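Local structure of ESSB (Geobacillus thermodenitrificans, 2YNQ) at residues T54-T58 against Y107-K111; Q61-S66 against D101-Y107; Y112-K117 against K130-D135. The protein is an integral membrane component of the type VII secretion system, here its extracellular domain, and probably takes part in protein export. All coordinates share one frame. Residue numbers count along the deposited sequence, not the author numbering.

Contact 1. Residues T54-T58 against Y107-K111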
loop_
_atom_site.group_PDB
_atom_site.type_symbol
_atom_site.label_atom_id
_atom_site.label_comp_id
_atom_site.label_asym_id
_atom_site.label_seq_id
_atom_site.Cartn_x
_atom_site.Cartn_y
_atom_site.Cartn_z
ATOM N N THR D 54 -8.011 4.402 2.150
ATOM C CA THR D 54 -7.929 3.422 1.077
ATOM C C THR D 54 -6.487 3.235 0.583
ATOM O O THR D 54 -6.257 2.604 -0.446
ATOM C CB THR D 54 -8.835 3.832 -0.106
ATOM O OG1 THR D 54 -8.458 5.136 -0.573
ATOM C CG2 THR D 54 -10.275 3.879 0.321
ATOM N N GLU D 55 -5.518 3.804 1.288
ATOM C CA GLU D 55 -4.108 3.589 0.946
ATOM C C GLU D 55 -3.688 2.178 1.391
ATOM O O GLU D 55 -3.905 1.796 2.535
ATOM C CB GLU D 55 -3.231 4.667 1.598
ATOM C CG GLU D 55 -1.759 4.593 1.261
ATOM C CD GLU D 55 -1.434 4.999 -0.173
ATOM O OE1 GLU D 55 -2.321 5.490 -0.902
ATOM O OE2 GLU D 55 -0.272 4.814 -0.584
ATOM N N SER D 56 -3.120 1.402 0.483
ATOM C CA SER D 56 -2.625 0.049 0.814
ATOM C C SER D 56 -1.395 0.095 1.679
ATOM O O SER D 56 -0.303 -0.003 1.171
ATOM C CB SER D 56 -2.224 -0.696 -0.447
ATOM O OG SER D 56 -3.344 -0.856 -1.282
ATOM N N LEU D 57 -1.580 0.241 2.976
ATOM C CA LEU D 57 -0.491 0.224 3.929
ATOM C C LEU D 57 -0.527 -1.088 4.680
ATOM O O LEU D 57 -1.595 -1.545 5.079
ATOM C CB LEU D 57 -0.641 1.379 4.927
ATOM C CG LEU D 57 -0.605 2.811 4.405
ATOM C CD1 LEU D 57 -1.285 3.735 5.375
ATOM C CD2 LEU D 57 0.818 3.266 4.192
ATOM N N THR D 58 0.633 -1.702 4.881
ATOM C CA THR D 58 0.722 -2.825 5.819
ATOM C C THR D 58 0.608 -2.228 7.213
ATOM O O THR D 58 0.761 -1.005 7.404
ATOM C CB THR D 58 2.075 -3.534 5.752
ATOM O OG1 THR D 58 3.093 -2.601 6.124
ATOM C CG2 THR D 58 2.352 -4.076 4.350
ATOM N N TYR D 107 8.163 7.637 2.882
ATOM C CA TYR D 107 7.038 7.005 2.192
ATOM C C TYR D 107 6.856 7.552 0.770
ATOM O O TYR D 107 6.602 6.796 -0.182
ATOM C CB TYR D 107 5.763 7.157 2.994
ATOM C CG TYR D 107 4.653 6.327 2.443
ATOM C CD1 TYR D 107 4.619 4.947 2.667
ATOM C CD2 TYR D 107 3.639 6.908 1.691
ATOM C CE1 TYR D 107 3.603 4.169 2.157
ATOM C CE2 TYR D 107 2.599 6.139 1.182
ATOM C CZ TYR D 107 2.592 4.778 1.410
ATOM O OH TYR D 107 1.589 4.010 0.876
ATOM N N ALA D 108 7.019 8.863 0.622
ATOM C CA ALA D 108 6.920 9.502 -0.675
ATOM C C ALA D 108 8.068 9.075 -1.601
ATOM O O ALA D 108 7.870 8.859 -2.799
ATOM C CB ALA D 108 6.884 11.001 -0.500
ATOM N N LEU D 109 9.260 8.916 -1.028
ATOM C CA LEU D 109 10.425 8.413 -1.775
ATOM C C LEU D 109 10.141 7.017 -2.330
ATOM O O LEU D 109 10.459 6.720 -3.493
ATOM C CB LEU D 109 11.677 8.414 -0.902
ATOM C CG LEU D 109 12.350 9.784 -0.755
ATOM C CD1 LEU D 109 13.333 9.788 0.414
ATOM C CD2 LEU D 109 13.036 10.279 -2.074
ATOM N N LEU D 110 9.514 6.173 -1.503
ATOM C CA LEU D 110 9.085 4.843 -1.965
ATOM C C LEU D 110 8.098 4.895 -3.128
ATOM O O LEU D 110 8.265 4.171 -4.097
ATOM C CB LEU D 110 8.530 4.013 -0.816
ATOM C CG LEU D 110 9.616 3.501 0.147
ATOM C CD1 LEU D 110 8.964 2.956 1.416
ATOM C CD2 LEU D 110 10.584 2.459 -0.490
ATOM N N LYS D 111 7.082 5.755 -3.056
ATOM C CA LYS D 111 6.137 5.888 -4.180
ATOM C C LYS D 111 6.852 6.446 -5.407
ATOM O O LYS D 111 6.589 6.032 -6.533
ATOM C CB LYS D 111 4.934 6.764 -3.806
ATOM C CG LYS D 111 3.967 6.132 -2.808
ATOM C CD LYS D 111 3.494 4.729 -3.242
ATOM C CE LYS D 111 2.228 4.266 -2.523
ATOM N NZ LYS D 111 0.959 4.900 -3.091
#
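A buried polar site joins the loop between helices 41-53 and 59-64 to helix 102-118. Its centre is the carboxylate of Glu-55. Atom OE2 of Glu-55 accepts a very short hydrogen bond from Tyr-107 OH (2.5 Å). The same OE2 forms a hydrogen-bonded salt bridge with Lys-111 NZ (2.8 Å). Tyr-107 and Lys-111 are one helical turn apart, so both reach the same oxygen. Glu-55 OE2 lies at the edge of the Tyr-107 ring, near its plane, as suits a phenol donor. Leu-57 adds an apolar touch, with its CD2 3.6 Å from Tyr-107 CE1. Between Glu-55 and Leu-57 the chain bends at Ser-56, the centre of an inverse gamma turn. Ser-56 OG is hydrogen-bonded to Glu-114 OE2 of the second subunit, so the loop also faces the dimer partner. Ile-84 of helix 75-85 packs on Glu-55 and Lys-111. The carboxylate charge is thus met by an ammonium group and a phenol, which fixes a loop without regular structure to the helix through side chains.

Contact 2. Residues Q61-S66 against D101-Y107. With NA (sodium ion), chain O.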
loop_
_atom_site.group_PDB
_atom_site.type_symbol
_atom_site.label_atom_id
_atom_site.label_comp_id
_atom_site.label_asym_id
_atom_site.label_seq_id
_atom_site.Cartn_x
_atom_site.Cartn_y
_atom_site.Cartn_z
ATOM N N GLN D 61 3.734 -0.204 7.995
ATOM C CA GLN D 61 3.705 1.109 7.350
ATOM C C GLN D 61 2.802 2.036 8.145
ATOM O O GLN D 61 3.182 3.161 8.486
ATOM C CB GLN D 61 3.223 1.006 5.895
ATOM C CG GLN D 61 4.251 0.420 4.944
ATOM C CD GLN D 61 3.745 0.208 3.523
ATOM O OE1 GLN D 61 2.772 -0.510 3.271
ATOM N NE2 GLN D 61 4.433 0.815 2.579
ATOM N N ARG D 62 1.618 1.526 8.448
ATOM C CA ARG D 62 0.611 2.207 9.228
ATOM C C ARG D 62 1.133 2.743 10.551
ATOM O O ARG D 62 0.863 3.884 10.903
ATOM C CB ARG D 62 -0.497 1.218 9.514
ATOM C CG ARG D 62 -1.851 1.799 9.681
ATOM C CD ARG D 62 -2.807 0.630 9.870
ATOM N NE ARG D 62 -3.097 -0.013 8.587
ATOM C CZ ARG D 62 -4.089 0.365 7.791
ATOM N NH1 ARG D 62 -4.878 1.360 8.152
ATOM N NH2 ARG D 62 -4.291 -0.255 6.643
ATOM N N GLN D 63 1.871 1.921 11.284
ATOM C CA GLN D 63 2.495 2.335 12.540
ATOM C C GLN D 63 3.532 3.427 12.314
ATOM O O GLN D 63 3.763 4.269 13.173
ATOM C CB GLN D 63 3.188 1.141 13.214
ATOM C CG GLN D 63 2.255 0.200 13.978
ATOM C CD GLN D 63 2.896 -1.164 14.352
ATOM O OE1 GLN D 63 2.181 -2.115 14.683
ATOM N NE2 GLN D 63 4.234 -1.253 14.304
ATOM N N THR D 64 4.157 3.392 11.148
ATOM C CA THR D 64 5.290 4.229 10.830
ATOM C C THR D 64 4.876 5.633 10.406
ATOM O O THR D 64 5.505 6.588 10.839
ATOM C CB THR D 64 6.123 3.585 9.696
ATOM O OG1 THR D 64 6.406 2.224 10.029
ATOM C CG2 THR D 64 7.435 4.333 9.455
ATOM N N VAL D 65 3.847 5.758 9.564
ATOM C CA VAL D 65 3.518 7.049 8.930
ATOM C C VAL D 65 2.462 7.856 9.673
ATOM O O VAL D 65 1.658 7.299 10.420
ATOM C CB VAL D 65 3.095 6.908 7.430
ATOM C CG1 VAL D 65 4.221 6.348 6.601
ATOM C CG2 VAL D 65 1.805 6.084 7.271
ATOM N N SER D 66 2.463 9.170 9.457
ATOM C CA SER D 66 1.468 10.067 10.053
ATOM C C SER D 66 0.218 10.066 9.191
ATOM O O SER D 66 0.007 10.993 8.403
ATOM C CB SER D 66 1.991 11.503 10.114
ATOM O OG SER D 66 3.057 11.653 11.024
ATOM N N ASP D 101 8.638 15.947 7.975
ATOM C CA ASP D 101 8.182 14.723 8.604
ATOM C C ASP D 101 8.956 13.573 7.966
ATOM O O ASP D 101 8.723 13.229 6.798
ATOM C CB ASP D 101 6.673 14.553 8.386
ATOM C CG ASP D 101 6.087 13.375 9.161
ATOM O OD1 ASP D 101 6.656 12.243 9.097
ATOM O OD2 ASP D 101 5.041 13.597 9.831
ATOM N N ARG D 102 9.876 12.989 8.728
ATOM C CA ARG D 102 10.845 12.004 8.197
ATOM C C ARG D 102 10.184 10.827 7.488
ATOM O O ARG D 102 10.475 10.551 6.326
ATOM C CB ARG D 102 11.768 11.505 9.309
ATOM C CG ARG D 102 12.839 10.554 8.830
ATOM C CD ARG D 102 12.891 9.315 9.714
ATOM N NE ARG D 102 13.081 9.680 11.107
ATOM C CZ ARG D 102 12.249 9.395 12.106
ATOM N NH1 ARG D 102 11.139 8.702 11.917
ATOM N NH2 ARG D 102 12.559 9.799 13.326
ATOM N N ASP D 103 9.271 10.155 8.177
ATOM C CA ASP D 103 8.646 8.961 7.638
ATOM C C ASP D 103 7.728 9.236 6.471
ATOM O O ASP D 103 7.498 8.345 5.647
ATOM C CB ASP D 103 7.958 8.190 8.749
ATOM C CG ASP D 103 8.921 7.857 9.883
ATOM O OD1 ASP D 103 10.105 7.552 9.597
ATOM O OD2 ASP D 103 8.517 7.927 11.053
ATOM N N LEU D 104 7.247 10.476 6.363
ATOM C CA LEU D 104 6.458 10.856 5.219
ATOM C C LEU D 104 7.362 11.073 4.013
ATOM O O LEU D 104 6.992 10.722 2.892
ATOM C CB LEU D 104 5.557 12.073 5.515
ATOM C CG LEU D 104 4.364 11.866 6.474
ATOM C CD1 LEU D 104 3.413 13.056 6.427
ATOM C CD2 LEU D 104 3.585 10.598 6.214
ATOM N N ILE D 105 8.546 11.629 4.232
ATOM C CA ILE D 105 9.526 11.767 3.152
ATOM C C ILE D 105 9.896 10.382 2.663
ATOM O O ILE D 105 9.873 10.113 1.460
ATOM C CB ILE D 105 10.803 12.539 3.582
ATOM C CG1 ILE D 105 10.437 13.965 4.032
ATOM C CG2 ILE D 105 11.832 12.548 2.447
ATOM C CD1 ILE D 105 11.571 14.756 4.743
ATOM N N VAL D 106 10.186 9.480 3.588
ATOM C CA VAL D 106 10.527 8.129 3.184
ATOM C C VAL D 106 9.389 7.493 2.395
ATOM O O VAL D 106 9.620 6.874 1.348
ATOM C CB VAL D 106 10.902 7.233 4.379
ATOM C CG1 VAL D 106 10.970 5.796 3.936
ATOM C CG2 VAL D 106 12.220 7.680 4.986
ATOM N N TYR D 107 8.163 7.637 2.882
ATOM C CA TYR D 107 7.038 7.005 2.192
ATOM C C TYR D 107 6.856 7.552 0.770
ATOM O O TYR D 107 6.602 6.796 -0.182
ATOM C CB TYR D 107 5.763 7.157 2.994
ATOM C CG TYR D 107 4.653 6.327 2.443
ATOM C CD1 TYR D 107 4.619 4.947 2.667
ATOM C CD2 TYR D 107 3.639 6.908 1.691
ATOM C CE1 TYR D 107 3.603 4.169 2.157
ATOM C CE2 TYR D 107 2.599 6.139 1.182
ATOM C CZ TYR D 107 2.592 4.778 1.410
ATOM O OH TYR D 107 1.589 4.010 0.876
HETATM NA NA NA O . 0.283 5.849 11.825
HETATM O O HOH W 1 1.700 7.008 13.493
HETATM O O HOH W 2 -0.554 8.532 12.748
HETATM O O HOH W 3 -1.264 5.106 13.602
#
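The C-terminal end of helix 59-64 meets the first turns of helix 102-118. The backbones come closest at Val-65 and Asp-103, whose CA atoms are 5.6 Å apart. Val-65 leaves helical geometry, and its m rotamer sets CG1 4.0 Å from Tyr-107 CB. Its CB lies 3.9 Å from Leu-104 CD2. The t chi1 of Tyr-107 sends the ring past Val-65 to Gln-61. There Gln-61 NE2 meets the ring edge, 3.5 Å from Tyr-107 CE1, while Gln-61 OE1 accepts from Thr-58 N. The m rotamer of Ser-66 turns OG to donate to Asp-101 OD2 (3.0 Å). Asp-101 is the N-cap: its OD1 accepts a weak bond from Leu-104 N (3.3 Å). Asp-103, m about chi1, sets CG 3.8 Å from Thr-64 CG2, and its OD1 forms a hydrogen-bonded salt bridge with Arg-102 NH1 (2.8 Å). The end of helix 59-64 and the residues just after it bind a sodium ion through Arg-62 O (2.2 Å) and Val-65 O (2.4 Å), with Asn-67 OD1 and waters. Trp-81 of helix 75-85 packs on Val-65 and Leu-104. Helix 89-99 lies against Leu-104 and Ile-105, and Tyr-141 of helix 124-152 against Ile-105 and Val-106.

Contact 3. Residues Y112-K117 against K130-D135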
loop_
_atom_site.group_PDB
_atom_site.type_symbol
_atom_site.label_atom_id
_atom_site.label_comp_id
_atom_site.label_asym_id
_atom_site.label_seq_id
_atom_site.Cartn_x
_atom_site.Cartn_y
_atom_site.Cartn_z
ATOM N N TYR D 112 7.789 7.361 -5.191
ATOM C CA TYR D 112 8.529 7.934 -6.295
ATOM C C TYR D 112 9.424 6.872 -6.951
ATOM O O TYR D 112 9.594 6.862 -8.180
ATOM C CB TYR D 112 9.340 9.143 -5.810
ATOM C CG TYR D 112 10.138 9.850 -6.868
ATOM C CD1 TYR D 112 9.581 10.188 -8.100
ATOM C CD2 TYR D 112 11.450 10.202 -6.629
ATOM C CE1 TYR D 112 10.341 10.870 -9.079
ATOM C CE2 TYR D 112 12.219 10.869 -7.584
ATOM C CZ TYR D 112 11.663 11.200 -8.803
ATOM O OH TYR D 112 12.457 11.846 -9.742
ATOM N N ARG D 113 9.968 5.973 -6.133
ATOM C CA ARG D 113 10.769 4.880 -6.652
ATOM C C ARG D 113 9.963 4.090 -7.679
ATOM O O ARG D 113 10.447 3.841 -8.783
ATOM C CB ARG D 113 11.317 3.984 -5.535
ATOM C CG ARG D 113 12.563 3.218 -5.967
ATOM C CD ARG D 113 13.297 2.518 -4.811
ATOM N NE ARG D 113 12.995 1.093 -4.734
ATOM C CZ ARG D 113 13.446 0.169 -5.584
ATOM N NH1 ARG D 113 14.226 0.500 -6.608
ATOM N NH2 ARG D 113 13.109 -1.103 -5.403
ATOM N N GLU D 114 8.722 3.746 -7.333
ATOM C CA GLU D 114 7.854 2.972 -8.233
ATOM C C GLU D 114 7.675 3.679 -9.565
ATOM O O GLU D 114 7.700 3.049 -10.616
ATOM C CB GLU D 114 6.474 2.774 -7.627
ATOM C CG GLU D 114 6.360 1.781 -6.498
ATOM C CD GLU D 114 4.980 1.847 -5.853
ATOM O OE1 GLU D 114 4.043 2.373 -6.499
ATOM O OE2 GLU D 114 4.820 1.389 -4.702
ATOM N N GLN D 115 7.494 4.992 -9.505
ATOM C CA GLN D 115 7.232 5.781 -10.689
ATOM C C GLN D 115 8.449 5.819 -11.608
ATOM O O GLN D 115 8.315 5.851 -12.846
ATOM C CB GLN D 115 6.803 7.190 -10.299
ATOM C CG GLN D 115 6.426 8.051 -11.485
ATOM C CD GLN D 115 6.161 9.487 -11.099
ATOM O OE1 GLN D 115 5.497 9.767 -10.088
ATOM N NE2 GLN D 115 6.671 10.414 -11.906
ATOM N N ILE D 116 9.635 5.806 -11.005
ATOM C CA ILE D 116 10.871 5.725 -11.779
ATOM C C ILE D 116 10.961 4.351 -12.434
ATOM O O ILE D 116 11.181 4.249 -13.642
ATOM C CB ILE D 116 12.124 6.016 -10.915
ATOM C CG1 ILE D 116 12.096 7.461 -10.384
ATOM C CG2 ILE D 116 13.407 5.761 -11.718
ATOM C CD1 ILE D 116 12.274 8.541 -11.459
ATOM N N LYS D 117 10.753 3.309 -11.631
ATOM C CA LYS D 117 10.741 1.924 -12.103
ATOM C C LYS D 117 9.849 1.773 -13.347
ATOM O O LYS D 117 10.250 1.148 -14.329
ATOM C CB LYS D 117 10.279 0.979 -10.983
ATOM C CG LYS D 117 10.801 -0.450 -11.089
ATOM C CD LYS D 117 11.813 -0.778 -9.983
ATOM C CE LYS D 117 12.333 -2.230 -10.081
ATOM N NZ LYS D 117 13.072 -2.629 -8.831
ATOM N N LYS D 130 19.104 6.827 -10.785
ATOM C CA LYS D 130 18.081 7.486 -9.967
ATOM C C LYS D 130 17.528 6.594 -8.862
ATOM O O LYS D 130 17.412 7.038 -7.726
ATOM C CB LYS D 130 16.963 8.077 -10.833
ATOM C CG LYS D 130 16.011 9.001 -10.064
ATOM C CD LYS D 130 15.846 10.346 -10.764
ATOM C CE LYS D 130 16.600 11.441 -10.007
ATOM N NZ LYS D 130 16.494 12.772 -10.664
ATOM N N LEU D 131 17.211 5.342 -9.181
ATOM C CA LEU D 131 16.816 4.390 -8.149
ATOM C C LEU D 131 17.848 4.370 -7.026
ATOM O O LEU D 131 17.489 4.355 -5.847
ATOM C CB LEU D 131 16.683 2.967 -8.705
ATOM C CG LEU D 131 15.471 2.477 -9.502
ATOM C CD1 LEU D 131 14.220 3.292 -9.188
ATOM C CD2 LEU D 131 15.767 2.480 -10.989
ATOM N N ASP D 132 19.124 4.371 -7.417
ATOM C CA ASP D 132 20.244 4.293 -6.489
ATOM C C ASP D 132 20.334 5.542 -5.620
ATOM O O ASP D 132 20.492 5.437 -4.398
ATOM C CB ASP D 132 21.557 4.028 -7.244
ATOM C CG ASP D 132 21.633 2.611 -7.812
ATOM O OD1 ASP D 132 20.913 1.718 -7.311
ATOM O OD2 ASP D 132 22.417 2.384 -8.761
ATOM N N GLU D 133 20.212 6.713 -6.240
ATOM C CA GLU D 133 20.096 7.957 -5.482
ATOM C C GLU D 133 18.969 7.875 -4.438
ATOM O O GLU D 133 19.129 8.345 -3.305
ATOM C CB GLU D 133 19.828 9.149 -6.401
ATOM C CG GLU D 133 20.927 9.492 -7.404
ATOM C CD GLU D 133 20.568 10.696 -8.280
ATOM O OE1 GLU D 133 19.607 11.441 -7.943
ATOM O OE2 GLU D 133 21.253 10.895 -9.311
ATOM N N ILE D 134 17.839 7.276 -4.814
ATOM C CA ILE D 134 16.655 7.258 -3.940
ATOM C C ILE D 134 16.861 6.335 -2.766
ATOM O O ILE D 134 16.583 6.690 -1.630
ATOM C CB ILE D 134 15.348 6.896 -4.719
ATOM C CG1 ILE D 134 14.869 8.101 -5.526
ATOM C CG2 ILE D 134 14.244 6.447 -3.776
ATOM C CD1 ILE D 134 13.988 7.738 -6.689
ATOM N N ASP D 135 17.366 5.147 -3.057
ATOM C CA ASP D 135 17.613 4.152 -2.035
ATOM C C ASP D 135 18.634 4.627 -1.013
ATOM O O ASP D 135 18.531 4.314 0.173
ATOM C CB ASP D 135 18.050 2.848 -2.690
ATOM C CG ASP D 135 16.897 2.125 -3.341
ATOM O OD1 ASP D 135 15.839 1.962 -2.680
ATOM O OD2 ASP D 135 17.054 1.711 -4.503
#
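Helices 102-118 and 124-152 form an antiparallel helical hairpin, and this contact lies towards its connecting loop. The axes of segments 112-117 and 130-135 approach to 10.0 Å at an angle of 170°. The helices therefore run nearly side by side, and side chains fill the space between them. Ile-116 points across into the hollow lined by Lys-130, Leu-131 and Ile-134. Its CG1 is 4.2 Å from Ile-134 CD1, and its CD1 is 4.0 Å from Lys-130 CG. In return, Ile-134 reaches in between Tyr-112 and Ile-116. The CD1 of Ile-134 lies 3.5 Å from Tyr-112 CD2. Leu-131 CD1 fits the hollow between Arg-113, Ile-116 and Lys-117, 3.6 Å from both Arg-113 CG and Ile-116 CG2. The backbones are closest here, with the CA atoms of Arg-113 and Leu-131 6.2 Å apart. Two long side chains flank the apolar middle. On one side the Lys-130 chain runs beside Tyr-112, with CD 3.8 Å from Tyr-112 OH. On the other, the aliphatic part of Arg-113 covers Leu-131. Arg-113 NE makes a long salt bridge with Asp-135 OD1 (3.6 Å), an attraction of charges without a hydrogen bond. Arg-113 touches Arg-62 of the second subunit, and Glu-114 OE2 hydrogen-bonds to Ser-56 OG of the second subunit. Within the chain, Ser-89 and Glu-90 of helix 89-99 pack on Tyr-112.

Overall arrangement
All three contacts use helix 102-118, at successive levels. Contact 2 takes its start, contact 1 its middle and contact 3 its C-terminal part. Contact 1 is buried, its centre about 7 Å from the centre of the chain, and depends on charge and hydrogen bonds. Contact 2, with its centre about 10 Å from that point, is partly buried and mixes apolar packing with a polar edge beside the sodium site. Contact 3, centred about 17 Å from it, is also partly buried; it is mostly apolar, with charged side chains at its margins. Contacts 1 and 2 touch and share Tyr-107. Contact 1 also touches contact 3, through Leu-109 and Ile-134, whereas contacts 2 and 3 do not touch. Each reaches the second subunit.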